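Local coordinates for putative hexose oxidase (PDB 5AWV), which probably oxidises the sugar of a teicoplanin-type glycopeptide antibiotic, using a covalently bound FAD as cofactor, at residues 266-271 with 378-383. Numbering follows the deposited sequence.
Sequences AFSRLL and RQIQAV. With N1L (2-amino-2-deoxy-beta-D-glucopyranuronic acid), chain B; MAN (alpha-D-mannopyranose), chain C.
Ile380 turns CG2 anti to its backbone N and, with chi1 at -68°, holds CG1 beside that N, so that its two branches meet residues about one turn apart, Ser268 and Leu271. CG2 comes to 3.8 Å from Ser268 OG. The other branch carries CD1 to 3.7 Å from Leu271 CB, the two side chains lying alongside and running opposite ways. Phe267, whose CG is anti to its backbone N, sends its ring forward from a bond that leaves the helix obliquely. Its CZ meets Val383 CG1 at 3.9 Å, the methyl lying at the ring edge close to the plane and the two side chains crossing at roughly a right angle. One face of the same ring is covered from within its own helix by Leu271 CD1, 3.7 Å above the plane and displaced toward the rim.

The segments cross at 125° with their axes 10.1 Å apart, joining helices 264-280 and 377-387. Phe267 and Leu271 also touch Ile297 of strand 291-298, in the seven-stranded antiparallel sheet, while Val383 packs on Val452 of helix 438-452. Ser268 OG is hydrogen-bonded to Arg272 NE, and Ser268, with Arg269, lines the 8-methylnonanoic acid pocket.

Away from 266-271, Arg378 and Gln381 reach sugar groups. Arg378, bent at chi3, gives NH1 to N1L O6B over 3.2 Å, a fairly straight bond at 159° that meets the guanidinium edge; NH1 also forms a salt bridge with Glu455 OE2, and NH2 bonds the bound peptide's backbone. Gln381 NE2 makes a weak, bent bond to MAN O3 at 3.0 Å. No hydrogen bond links the two segments, so apolar packing carries a buried interface that adjoins an acyl-binding site and, through Arg378 and more weakly Gln381, sugar groups away from the flavin site.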
loop_
_atom_site.group_PDB
_atom_site.type_symbol
_atom_site.label_atom_id
_atom_site.label_comp_id
_atom_site.label_asym_id
_atom_site.label_seq_id
_atom_site.Cartn_x
_atom_site.Cartn_y
_atom_site.Cartn_z
ATOM N N ALA A 266 -23.950 0.536 26.205
ATOM C CA ALA A 266 -23.083 1.630 25.934
ATOM C C ALA A 266 -22.238 1.352 24.645
ATOM O O ALA A 266 -22.009 2.250 23.878
ATOM C CB ALA A 266 -22.140 1.853 27.098
ATOM N N PHE A 267 -21.767 0.137 24.515
ATOM C CA PHE A 267 -21.043 -0.305 23.324
ATOM C C PHE A 267 -21.884 -0.133 22.093
ATOM O O PHE A 267 -21.432 0.443 21.118
ATOM C CB PHE A 267 -20.605 -1.745 23.445
ATOM C CG PHE A 267 -19.745 -2.207 22.292
ATOM C CD1 PHE A 267 -18.380 -2.014 22.318
ATOM C CD2 PHE A 267 -20.321 -2.814 21.190
ATOM C CE1 PHE A 267 -17.579 -2.437 21.244
ATOM C CE2 PHE A 267 -19.535 -3.244 20.141
ATOM C CZ PHE A 267 -18.152 -3.068 20.173
ATOM N N SER A 268 -23.081 -0.688 22.101
ATOM C CA SER A 268 -24.013 -0.446 21.038
ATOM C C SER A 268 -24.324 1.024 20.735
ATOM O O SER A 268 -24.298 1.434 19.555
ATOM C CB SER A 268 -25.291 -1.260 21.218
ATOM O OG SER A 268 -26.034 -1.172 19.991
ATOM N N ARG A 269 -24.589 1.825 21.758
ATOM C CA ARG A 269 -24.761 3.247 21.544
ATOM C C ARG A 269 -23.559 3.925 20.821
ATOM O O ARG A 269 -23.737 4.741 19.906
ATOM C CB ARG A 269 -25.054 3.944 22.879
ATOM C CG ARG A 269 -25.349 5.405 22.751
ATOM C CD ARG A 269 -26.649 5.651 21.999
ATOM N NE ARG A 269 -26.824 7.078 21.820
ATOM C CZ ARG A 269 -27.198 7.909 22.791
ATOM N NH1 ARG A 269 -27.425 7.491 24.053
ATOM N NH2 ARG A 269 -27.348 9.192 22.512
ATOM N N LEU A 270 -22.377 3.623 21.244
ATOM C CA LEU A 270 -21.149 4.132 20.632
ATOM C C LEU A 270 -21.069 3.830 19.088
ATOM O O LEU A 270 -20.836 4.716 18.292
ATOM C CB LEU A 270 -19.913 3.531 21.333
ATOM C CG LEU A 270 -18.531 3.846 20.719
ATOM C CD1 LEU A 270 -18.229 5.320 20.730
ATOM C CD2 LEU A 270 -17.459 3.166 21.489
ATOM N N LEU A 271 -21.198 2.570 18.743
ATOM C CA LEU A 271 -21.147 2.157 17.318
ATOM C C LEU A 271 -22.272 2.734 16.509
ATOM O O LEU A 271 -22.004 3.147 15.372
ATOM C CB LEU A 271 -21.027 0.653 17.152
ATOM C CG LEU A 271 -19.610 0.135 17.261
ATOM C CD1 LEU A 271 -19.016 0.290 18.658
ATOM C CD2 LEU A 271 -19.612 -1.303 16.794
ATOM N N ARG A 378 -27.890 -5.907 14.554
ATOM C CA ARG A 378 -27.510 -7.315 14.665
ATOM C C ARG A 378 -26.043 -7.531 14.430
ATOM O O ARG A 378 -25.394 -8.331 15.071
ATOM C CB ARG A 378 -28.337 -8.153 13.712
ATOM C CG ARG A 378 -29.849 -7.988 13.976
ATOM C CD ARG A 378 -30.739 -8.877 13.113
ATOM N NE ARG A 378 -30.616 -10.272 13.490
ATOM C CZ ARG A 378 -31.309 -11.275 12.965
ATOM N NH1 ARG A 378 -32.254 -11.059 12.031
ATOM N NH2 ARG A 378 -31.063 -12.509 13.384
ATOM N N GLN A 379 -25.473 -6.712 13.570
ATOM C CA GLN A 379 -24.038 -6.725 13.325
ATOM C C GLN A 379 -23.278 -6.174 14.483
ATOM O O GLN A 379 -22.251 -6.701 14.864
ATOM C CB GLN A 379 -23.716 -5.975 12.026
ATOM C CG GLN A 379 -24.196 -6.741 10.754
ATOM C CD GLN A 379 -23.859 -6.031 9.454
ATOM O OE1 GLN A 379 -23.276 -6.619 8.560
ATOM N NE2 GLN A 379 -24.222 -4.807 9.346
ATOM N N ILE A 380 -23.798 -5.105 15.091
ATOM C CA ILE A 380 -23.109 -4.597 16.256
ATOM C C ILE A 380 -23.118 -5.653 17.397
ATOM O O ILE A 380 -22.135 -5.765 18.143
ATOM C CB ILE A 380 -23.709 -3.264 16.709
ATOM C CG1 ILE A 380 -23.392 -2.187 15.642
ATOM C CG2 ILE A 380 -23.277 -2.863 18.074
ATOM C CD1 ILE A 380 -24.125 -0.917 15.826
ATOM N N GLN A 381 -24.250 -6.332 17.553
ATOM C CA GLN A 381 -24.362 -7.424 18.524
ATOM C C GLN A 381 -23.239 -8.446 18.314
ATOM O O GLN A 381 -22.582 -8.872 19.252
ATOM C CB GLN A 381 -25.751 -8.079 18.411
ATOM C CG GLN A 381 -26.106 -9.043 19.571
ATOM C CD GLN A 381 -27.435 -9.830 19.389
ATOM O OE1 GLN A 381 -27.784 -10.268 18.269
ATOM N NE2 GLN A 381 -28.185 -10.038 20.515
ATOM N N ALA A 382 -23.045 -8.853 17.044
ATOM C CA ALA A 382 -22.013 -9.826 16.690
ATOM C C ALA A 382 -20.615 -9.327 16.980
ATOM O O ALA A 382 -19.800 -10.086 17.514
ATOM C CB ALA A 382 -22.144 -10.237 15.243
ATOM N N VAL A 383 -20.352 -8.035 16.712
ATOM C CA VAL A 383 -19.060 -7.503 17.086
ATOM C C VAL A 383 -18.827 -7.591 18.640
ATOM O O VAL A 383 -17.755 -8.000 19.125
ATOM C CB VAL A 383 -18.910 -6.048 16.604
ATOM C CG1 VAL A 383 -17.698 -5.427 17.154
ATOM C CG2 VAL A 383 -18.912 -5.968 15.062
HETATM C C1 N1L B . -35.772 -10.104 12.275
HETATM C C2 N1L B . -37.150 -10.539 11.564
HETATM C C3 N1L B . -36.912 -10.767 9.996
HETATM C C4 N1L B . -36.085 -9.635 9.369
HETATM C C5 N1L B . -34.778 -9.420 10.216
HETATM C C6 N1L B . -33.803 -8.437 9.512
HETATM N N2 N1L B . -38.010 -11.466 11.973
HETATM O O3 N1L B . -38.249 -10.806 9.474
HETATM O O4 N1L B . -35.773 -10.116 8.018
HETATM O O5 N1L B . -35.115 -8.979 11.611
HETATM O O6B N1L B . -32.610 -8.354 10.336
HETATM O O6A N1L B . -34.471 -7.187 9.263
HETATM C C1 MAN C . -28.796 -12.715 24.546
HETATM C C2 MAN C . -28.287 -11.359 24.037
HETATM C C3 MAN C . -26.921 -11.521 23.388
HETATM C C4 MAN C . -25.955 -12.209 24.390
HETATM C C5 MAN C . -26.460 -13.621 24.831
HETATM C C6 MAN C . -25.437 -14.338 25.773
HETATM O O2 MAN C . -28.157 -10.497 25.101
HETATM O O3 MAN C . -26.396 -10.178 22.963
HETATM O O4 MAN C . -24.796 -12.331 23.686
HETATM O O5 MAN C . -27.798 -13.483 25.404
HETATM O O6 MAN C . -25.578 -13.838 27.141
#